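PDB 4R85: cytosine deaminase, which probably catalyses the hydrolytic deamination of cytosine and 5-methylcytosine at an iron-containing amidohydrolase site. Local coordinates for residues N71-G79 with I275-S283; L205-P216 with Q236-S247. All coordinates share one frame; numbering follows the deposited sequence.

Contact 1 of 2, residues N71-G79 with I275-S283; sequences NRSGTLFEG and IHLQGRFDS. With 17E (5-methylcytosine), chain G.
Leu277 and Arg280 converge on the carbonyl group of Gly74. In van der Waals contact, Leu277 sets its CD2 methyl 3.4 Å from Gly74 O and rests it against the peptide joining Thr75 to Leu76. Thr75 turns its methyl the other way: with chi1 at 63°, CG2 stands anti to the carbonyl carbon, where it meets Phe281 CZ at 3.9 Å and also touches the CB of Arg280. The same CZ of Phe281 reaches the edge of the Phe77 ring, near that ring's plane, 4.1 Å from Phe77 CD1.

The guanidinium of Arg280 lies flat over the Gly74 backbone, with Gly74 CA 4.0 Å above its centre. Arg280 NE points instead to its own segment, donating to His276 O over 2.8 Å, in the guanidinium plane and almost in line with the carbonyl (174°). A bend at chi2 (-81°) folds the chain back toward the C-terminal end of helix 271-277, and Arg280 NH2 adds a weak bond to the same oxygen.

A single water spans the two backbones, accepting from Leu76 N and donating to Leu277 O, each at 2.8 Å.

Polar bonds within 71-79 shape the turn that receives these groups. Thr75 is the N-cap of helix 76-87, its OG1 accepting from Glu78 N at 3.1 Å. Glu78 OE2 takes both the N and OG of Ser73 from one face, while Asn71 ND2 and Gly79 N reach Thr75 O from opposite faces.

Each segment is thus braced by its own hydrogen bonds, and the two meet through van der Waals contact, a flat cation and one water. The guanidinium charge beside the carbonyl end of helix 271-277 would probably be favourable, and Leu76, at the water-linked helix start, lines the 5-methylcytosine pocket.

Contact 2 of 2, residues L205-P216 with Q236-S247; sequences LVDVHCDEIDDP and QVTASHTCAMGS. With FE2 (Fe (II) ion), chain H; 17E (5-methylcytosine), chain G.
His209 and His241 lie side by side and bind one iron(II) ion, through His209 NE2 at 2.4 Å and His241 NE2 at 2.5 Å; His56, His58 and Asp308 complete the site. Glu212 stacks its carboxylate on the His241 ring, the planes only 10° apart. Its CG is anti to the backbone N (chi1 -167°) and the chain beyond is extended, which carries the carboxylate to 5-methylcytosine: Glu212 OE1 accepts from ligand N4 at 2.8 Å, and Glu212 OE2 lies 2.8 Å from ligand N3.

Behind this first shell, Ser240 OG donates to the syn lone pair of Asp207 OD2 over 2.6 Å, and Asp207 OD1 is in a salt bridge with Arg115. Parallel pairing sets His209 beside Ser240. Cys210 N to Ser240 O (2.9 Å) ends it, and beyond, Ala244 N, in a 3-10 turn, bonds Asp211 O (3.0 Å) in the loop.

The strands run 13° from parallel in the TIM-type barrel, between strands 174-175 and 266-269. Asp207, His209, Thr238 and Ser240 share one face; on the opposite one Val206 and Val208 pack on helix 185-202, whereas Val237 and Ala239 meet helix 220-231, the beta-alpha-beta crossover.

In the fold
From the N terminus, the chain passes through strand 47-57 and enters contact 1 at 71-79, the loop and first turn of helix 76-87. It then builds further strands and helices of the barrel before reaching 205-216. Helix 220-231 carries it to 236-247, where contact 2 closes a short loop. Strand 266-269 follows, and helix 271-277 leads into 275-283, which closes the long loop of contact 1. Contact 2 is therefore nested within contact 1. Their centres are about 17 Å apart, yet Gly279 N probably bonds Asp214 OD1, and Leu76 packs on Glu212. Contact 2 pairs adjacent barrel strands and their following loops, whereas contact 1 joins the loop into helix 76-87 to that after helix 271-277; both border 5-methylcytosine.

Contact 1 of 2, residues N71-G79 with I275-S283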
# COMPACT_ATOMS: atom_id res chain seq x y z
N ASN A 71 -16.75 13.74 -0.19
CA ASN A 71 -16.04 14.14 1.03
C ASN A 71 -14.79 14.92 0.64
O ASN A 71 -13.75 14.33 0.35
CB ASN A 71 -15.66 12.88 1.82
CG ASN A 71 -15.03 13.19 3.19
OD1 ASN A 71 -14.61 14.30 3.46
ND2 ASN A 71 -14.96 12.17 4.04
N ARG A 72 -14.88 16.25 0.62
CA ARG A 72 -13.79 17.06 0.08
C ARG A 72 -12.61 17.19 1.03
O ARG A 72 -11.47 17.34 0.59
CB ARG A 72 -14.29 18.46 -0.27
CG ARG A 72 -15.39 18.51 -1.32
CD ARG A 72 -15.84 19.95 -1.52
NE ARG A 72 -17.27 20.12 -1.31
CZ ARG A 72 -17.84 20.34 -0.13
NH1 ARG A 72 -17.10 20.40 0.97
NH2 ARG A 72 -19.16 20.49 -0.04
N SER A 73 -12.87 17.15 2.34
CA SER A 73 -11.83 17.39 3.32
C SER A 73 -11.10 16.10 3.69
O SER A 73 -10.04 16.14 4.30
CB SER A 73 -12.41 18.03 4.57
OG SER A 73 -13.31 17.14 5.24
N GLY A 74 -11.69 14.96 3.32
CA GLY A 74 -11.16 13.65 3.66
C GLY A 74 -11.12 13.38 5.16
O GLY A 74 -10.17 12.75 5.66
N THR A 75 -12.13 13.88 5.87
CA THR A 75 -12.22 13.70 7.32
C THR A 75 -13.35 12.76 7.72
O THR A 75 -14.31 12.55 6.96
CB THR A 75 -12.40 15.03 8.08
OG1 THR A 75 -13.65 15.64 7.71
CG2 THR A 75 -11.26 15.99 7.78
N LEU A 76 -13.20 12.18 8.91
CA LEU A 76 -14.24 11.35 9.51
C LEU A 76 -15.55 12.14 9.57
O LEU A 76 -16.61 11.64 9.23
CB LEU A 76 -13.84 10.94 10.93
CG LEU A 76 -14.91 10.23 11.73
CD1 LEU A 76 -15.28 8.90 11.07
CD2 LEU A 76 -14.46 10.01 13.19
N PHE A 77 -15.45 13.39 10.01
CA PHE A 77 -16.66 14.17 10.29
C PHE A 77 -17.42 14.59 9.05
O PHE A 77 -18.65 14.51 9.03
CB PHE A 77 -16.34 15.38 11.18
CG PHE A 77 -15.56 15.01 12.42
CD1 PHE A 77 -14.29 15.51 12.63
CD2 PHE A 77 -16.09 14.12 13.34
CE1 PHE A 77 -13.56 15.14 13.77
CE2 PHE A 77 -15.38 13.75 14.46
CZ PHE A 77 -14.11 14.27 14.68
N GLU A 78 -16.72 15.03 8.01
CA GLU A 78 -17.41 15.30 6.75
C GLU A 78 -17.99 13.99 6.20
O GLU A 78 -19.07 13.98 5.64
CB GLU A 78 -16.50 15.98 5.71
CG GLU A 78 -17.27 16.29 4.42
CD GLU A 78 -16.49 17.11 3.41
OE1 GLU A 78 -17.00 17.25 2.28
OE2 GLU A 78 -15.41 17.64 3.73
N GLY A 79 -17.28 12.88 6.41
CA GLY A 79 -17.77 11.59 5.97
C GLY A 79 -19.14 11.28 6.55
O GLY A 79 -20.04 10.82 5.85
N ILE A 275 -4.75 6.13 7.80
CA ILE A 275 -3.74 7.00 7.22
C ILE A 275 -4.42 8.09 6.36
O ILE A 275 -3.91 9.20 6.23
CB ILE A 275 -2.70 6.20 6.39
CG1 ILE A 275 -1.45 7.05 6.14
CG2 ILE A 275 -3.30 5.67 5.10
CD1 ILE A 275 -0.57 7.18 7.39
N HIS A 276 -5.58 7.76 5.80
CA HIS A 276 -6.36 8.71 5.00
C HIS A 276 -7.15 9.70 5.87
O HIS A 276 -7.10 10.90 5.64
CB HIS A 276 -7.29 7.92 4.07
CG HIS A 276 -8.35 8.74 3.40
ND1 HIS A 276 -8.07 9.74 2.49
CD2 HIS A 276 -9.71 8.69 3.49
CE1 HIS A 276 -9.20 10.28 2.07
NE2 HIS A 276 -10.21 9.66 2.66
N LEU A 277 -7.85 9.20 6.88
CA LEU A 277 -8.73 10.04 7.69
C LEU A 277 -8.03 10.75 8.85
O LEU A 277 -8.48 11.79 9.31
CB LEU A 277 -9.89 9.22 8.28
CG LEU A 277 -10.90 8.61 7.31
CD1 LEU A 277 -11.98 7.93 8.12
CD2 LEU A 277 -11.51 9.70 6.40
N GLN A 278 -6.94 10.18 9.34
CA GLN A 278 -6.23 10.76 10.48
C GLN A 278 -5.12 11.68 10.02
O GLN A 278 -4.74 11.68 8.84
CB GLN A 278 -5.65 9.65 11.39
CG GLN A 278 -6.67 8.62 11.85
CD GLN A 278 -7.84 9.24 12.60
OE1 GLN A 278 -7.64 10.02 13.53
NE2 GLN A 278 -9.06 8.89 12.19
N GLY A 279 -4.57 12.45 10.96
CA GLY A 279 -3.53 13.42 10.63
C GLY A 279 -4.05 14.63 9.88
O GLY A 279 -3.26 15.47 9.44
N ARG A 280 -5.37 14.74 9.72
CA ARG A 280 -5.96 15.84 8.93
C ARG A 280 -6.00 17.17 9.66
O ARG A 280 -6.25 18.21 9.05
CB ARG A 280 -7.38 15.48 8.49
CG ARG A 280 -7.46 14.31 7.50
CD ARG A 280 -7.17 14.76 6.07
NE ARG A 280 -7.26 13.65 5.13
CZ ARG A 280 -7.16 13.78 3.81
NH1 ARG A 280 -6.96 14.98 3.28
NH2 ARG A 280 -7.25 12.71 3.03
N PHE A 281 -5.81 17.14 10.97
CA PHE A 281 -5.86 18.36 11.76
C PHE A 281 -4.48 18.79 12.25
O PHE A 281 -4.36 19.74 13.02
CB PHE A 281 -6.86 18.20 12.91
CG PHE A 281 -8.24 17.83 12.44
CD1 PHE A 281 -8.69 16.53 12.52
CD2 PHE A 281 -9.05 18.79 11.84
CE1 PHE A 281 -9.95 16.18 12.05
CE2 PHE A 281 -10.31 18.46 11.37
CZ PHE A 281 -10.76 17.16 11.48
N ASP A 282 -3.45 18.08 11.78
CA ASP A 282 -2.07 18.52 11.96
C ASP A 282 -1.66 19.36 10.77
O ASP A 282 -2.25 19.27 9.70
CB ASP A 282 -1.12 17.32 11.98
CG ASP A 282 -1.11 16.57 13.30
OD1 ASP A 282 -1.59 17.11 14.33
OD2 ASP A 282 -0.60 15.43 13.30
N SER A 283 -0.63 20.18 10.96
CA SER A 283 0.11 20.67 9.81
C SER A 283 1.30 19.73 9.57
O SER A 283 1.15 18.63 9.02
CB SER A 283 0.56 22.12 10.01
OG SER A 283 1.23 22.30 11.24
N1 17E G . -18.11 5.67 10.23
C2 17E G . -17.19 5.89 11.18
O2 17E G . -17.57 6.49 12.35
N3 17E G . -15.91 5.53 11.01
C4 17E G . -15.52 4.94 9.87
N4 17E G . -14.15 4.57 9.71
C5 17E G . -16.44 4.69 8.85
C6 17E G . -17.76 5.07 9.07
CM5 17E G . -16.01 4.03 7.58
O HOH W 1 -10.89 12.62 10.44

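Contact 2 of 2, residues L205-P216 with Q236-S247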
# COMPACT_ATOMS: atom_id res chain seq x y z
N LEU A 205 -22.00 -10.35 21.07
CA LEU A 205 -20.62 -9.88 21.01
C LEU A 205 -20.62 -8.36 21.01
O LEU A 205 -21.67 -7.73 20.89
CB LEU A 205 -19.93 -10.41 19.75
CG LEU A 205 -19.93 -11.93 19.57
CD1 LEU A 205 -19.07 -12.34 18.37
CD2 LEU A 205 -19.41 -12.61 20.84
N VAL A 206 -19.44 -7.77 21.16
CA VAL A 206 -19.29 -6.31 21.18
C VAL A 206 -18.15 -5.90 20.25
O VAL A 206 -17.08 -6.49 20.28
CB VAL A 206 -18.95 -5.82 22.60
CG1 VAL A 206 -18.54 -4.34 22.60
CG2 VAL A 206 -20.12 -6.05 23.53
N ASP A 207 -18.39 -4.89 19.42
CA ASP A 207 -17.33 -4.32 18.59
C ASP A 207 -17.57 -2.82 18.43
O ASP A 207 -18.47 -2.41 17.71
CB ASP A 207 -17.29 -4.98 17.21
CG ASP A 207 -16.01 -4.68 16.46
OD1 ASP A 207 -15.53 -5.59 15.73
OD2 ASP A 207 -15.47 -3.56 16.58
N VAL A 208 -16.73 -2.02 19.08
CA VAL A 208 -16.98 -0.59 19.24
C VAL A 208 -15.98 0.25 18.46
O VAL A 208 -14.77 -0.01 18.50
CB VAL A 208 -16.91 -0.21 20.74
CG1 VAL A 208 -16.92 1.30 20.92
CG2 VAL A 208 -18.05 -0.85 21.52
N HIS A 209 -16.48 1.26 17.75
CA HIS A 209 -15.64 2.31 17.15
C HIS A 209 -15.15 3.17 18.30
O HIS A 209 -15.88 4.01 18.81
CB HIS A 209 -16.45 3.16 16.17
CG HIS A 209 -16.60 2.54 14.82
ND1 HIS A 209 -17.30 1.37 14.61
CD2 HIS A 209 -16.13 2.92 13.61
CE1 HIS A 209 -17.25 1.06 13.33
NE2 HIS A 209 -16.55 1.98 12.70
N CYS A 210 -13.93 2.94 18.73
CA CYS A 210 -13.61 3.36 20.08
C CYS A 210 -13.08 4.79 20.23
O CYS A 210 -13.70 5.62 20.89
CB CYS A 210 -12.70 2.33 20.74
SG CYS A 210 -12.70 2.57 22.48
N ASP A 211 -11.93 5.07 19.65
CA ASP A 211 -11.38 6.41 19.76
C ASP A 211 -10.81 6.81 18.40
O ASP A 211 -9.60 6.96 18.23
CB ASP A 211 -10.29 6.46 20.85
CG ASP A 211 -10.85 6.29 22.27
OD1 ASP A 211 -10.57 5.26 22.92
OD2 ASP A 211 -11.57 7.20 22.75
N GLU A 212 -11.70 6.96 17.42
CA GLU A 212 -11.27 7.18 16.04
C GLU A 212 -11.05 8.67 15.81
O GLU A 212 -11.77 9.32 15.06
CB GLU A 212 -12.28 6.61 15.03
CG GLU A 212 -11.72 6.54 13.59
CD GLU A 212 -12.70 6.02 12.55
OE1 GLU A 212 -12.26 5.82 11.39
OE2 GLU A 212 -13.89 5.80 12.86
N ILE A 213 -10.06 9.21 16.51
CA ILE A 213 -9.83 10.65 16.51
C ILE A 213 -8.41 10.85 17.00
O ILE A 213 -7.87 9.98 17.68
CB ILE A 213 -10.87 11.36 17.42
CG1 ILE A 213 -10.80 12.89 17.26
CG2 ILE A 213 -10.69 10.96 18.88
CD1 ILE A 213 -11.94 13.61 18.00
N ASP A 214 -7.78 11.97 16.65
CA ASP A 214 -6.38 12.18 17.01
C ASP A 214 -6.19 12.87 18.37
O ASP A 214 -5.06 13.18 18.75
CB ASP A 214 -5.63 12.94 15.91
CG ASP A 214 -5.39 12.09 14.66
OD1 ASP A 214 -5.53 12.63 13.54
OD2 ASP A 214 -5.05 10.88 14.79
N ASP A 215 -7.28 13.08 19.09
CA ASP A 215 -7.26 13.74 20.40
C ASP A 215 -6.66 12.83 21.47
O ASP A 215 -7.25 11.81 21.80
CB ASP A 215 -8.71 14.10 20.77
CG ASP A 215 -8.82 14.84 22.10
OD1 ASP A 215 -9.96 15.07 22.54
OD2 ASP A 215 -7.78 15.20 22.70
N PRO A 216 -5.49 13.21 22.03
CA PRO A 216 -4.83 12.41 23.08
C PRO A 216 -5.70 12.23 24.32
O PRO A 216 -5.41 11.36 25.14
CB PRO A 216 -3.60 13.26 23.45
CG PRO A 216 -3.35 14.11 22.27
CD PRO A 216 -4.70 14.40 21.67
N GLN A 236 -15.20 -11.68 24.03
CA GLN A 236 -16.35 -11.32 23.21
C GLN A 236 -16.36 -9.84 22.83
O GLN A 236 -17.32 -9.35 22.23
CB GLN A 236 -17.65 -11.66 23.94
CG GLN A 236 -17.93 -13.15 24.09
CD GLN A 236 -17.05 -13.81 25.13
OE1 GLN A 236 -16.90 -13.31 26.24
NE2 GLN A 236 -16.45 -14.94 24.77
N VAL A 237 -15.29 -9.13 23.18
CA VAL A 237 -15.23 -7.69 22.99
C VAL A 237 -14.08 -7.27 22.09
O VAL A 237 -12.95 -7.70 22.28
CB VAL A 237 -15.10 -6.96 24.36
CG1 VAL A 237 -14.95 -5.45 24.16
CG2 VAL A 237 -16.32 -7.28 25.24
N THR A 238 -14.38 -6.42 21.11
CA THR A 238 -13.35 -5.86 20.24
C THR A 238 -13.41 -4.34 20.29
O THR A 238 -14.50 -3.75 20.32
CB THR A 238 -13.50 -6.34 18.78
OG1 THR A 238 -13.35 -7.77 18.73
CG2 THR A 238 -12.45 -5.70 17.88
N ALA A 239 -12.23 -3.71 20.32
CA ALA A 239 -12.12 -2.27 20.13
C ALA A 239 -11.57 -2.00 18.74
O ALA A 239 -10.46 -2.42 18.40
CB ALA A 239 -11.19 -1.67 21.20
N SER A 240 -12.35 -1.31 17.91
CA SER A 240 -11.92 -0.97 16.56
C SER A 240 -11.48 0.48 16.53
O SER A 240 -11.98 1.29 17.30
CB SER A 240 -13.06 -1.18 15.57
OG SER A 240 -13.36 -2.57 15.38
N HIS A 241 -10.52 0.81 15.66
CA HIS A 241 -10.13 2.21 15.43
C HIS A 241 -9.71 2.92 16.70
O HIS A 241 -10.26 3.98 17.03
CB HIS A 241 -11.29 3.06 14.91
CG HIS A 241 -11.83 2.64 13.59
ND1 HIS A 241 -11.12 2.77 12.42
CD2 HIS A 241 -13.05 2.18 13.24
CE1 HIS A 241 -11.87 2.38 11.40
NE2 HIS A 241 -13.05 2.01 11.88
N THR A 242 -8.77 2.36 17.44
CA THR A 242 -8.26 3.05 18.61
C THR A 242 -7.18 4.03 18.18
O THR A 242 -6.08 4.01 18.72
CB THR A 242 -7.73 2.02 19.64
OG1 THR A 242 -6.82 1.12 19.00
CG2 THR A 242 -8.90 1.22 20.19
N CYS A 243 -7.50 4.88 17.20
CA CYS A 243 -6.52 5.80 16.61
C CYS A 243 -5.87 6.72 17.64
O CYS A 243 -4.68 7.03 17.56
CB CYS A 243 -7.17 6.64 15.51
SG CYS A 243 -7.91 5.63 14.20
N ALA A 244 -6.66 7.18 18.61
CA ALA A 244 -6.13 8.06 19.66
C ALA A 244 -4.95 7.43 20.41
O ALA A 244 -4.07 8.14 20.90
CB ALA A 244 -7.24 8.45 20.63
N MET A 245 -4.92 6.10 20.52
CA MET A 245 -3.79 5.46 21.19
C MET A 245 -2.46 5.82 20.52
O MET A 245 -1.44 5.95 21.18
CB MET A 245 -3.96 3.94 21.27
CG MET A 245 -2.93 3.30 22.19
SD MET A 245 -2.75 1.53 21.87
CE MET A 245 -4.42 1.01 22.20
N GLY A 246 -2.49 6.00 19.20
CA GLY A 246 -1.30 6.46 18.50
C GLY A 246 -0.86 7.88 18.85
O GLY A 246 0.21 8.32 18.42
N SER A 247 -1.67 8.59 19.63
CA SER A 247 -1.27 9.90 20.13
C SER A 247 -1.24 10.00 21.67
O SER A 247 -1.03 11.09 22.21
CB SER A 247 -2.21 10.98 19.57
OG SER A 247 -2.18 10.99 18.14
FE FE2 H . -15.25 1.45 10.81
N1 17E G . -18.11 5.67 10.23
C2 17E G . -17.19 5.89 11.18
O2 17E G . -17.57 6.49 12.35
N3 17E G . -15.91 5.53 11.01
C4 17E G . -15.52 4.94 9.87
N4 17E G . -14.15 4.57 9.71
C5 17E G . -16.44 4.69 8.85
C6 17E G . -17.76 5.07 9.07
CM5 17E G . -16.01 4.03 7.58
O HOH W 2 -16.16 -8.91 19.18
O HOH W 3 -3.59 9.38 16.63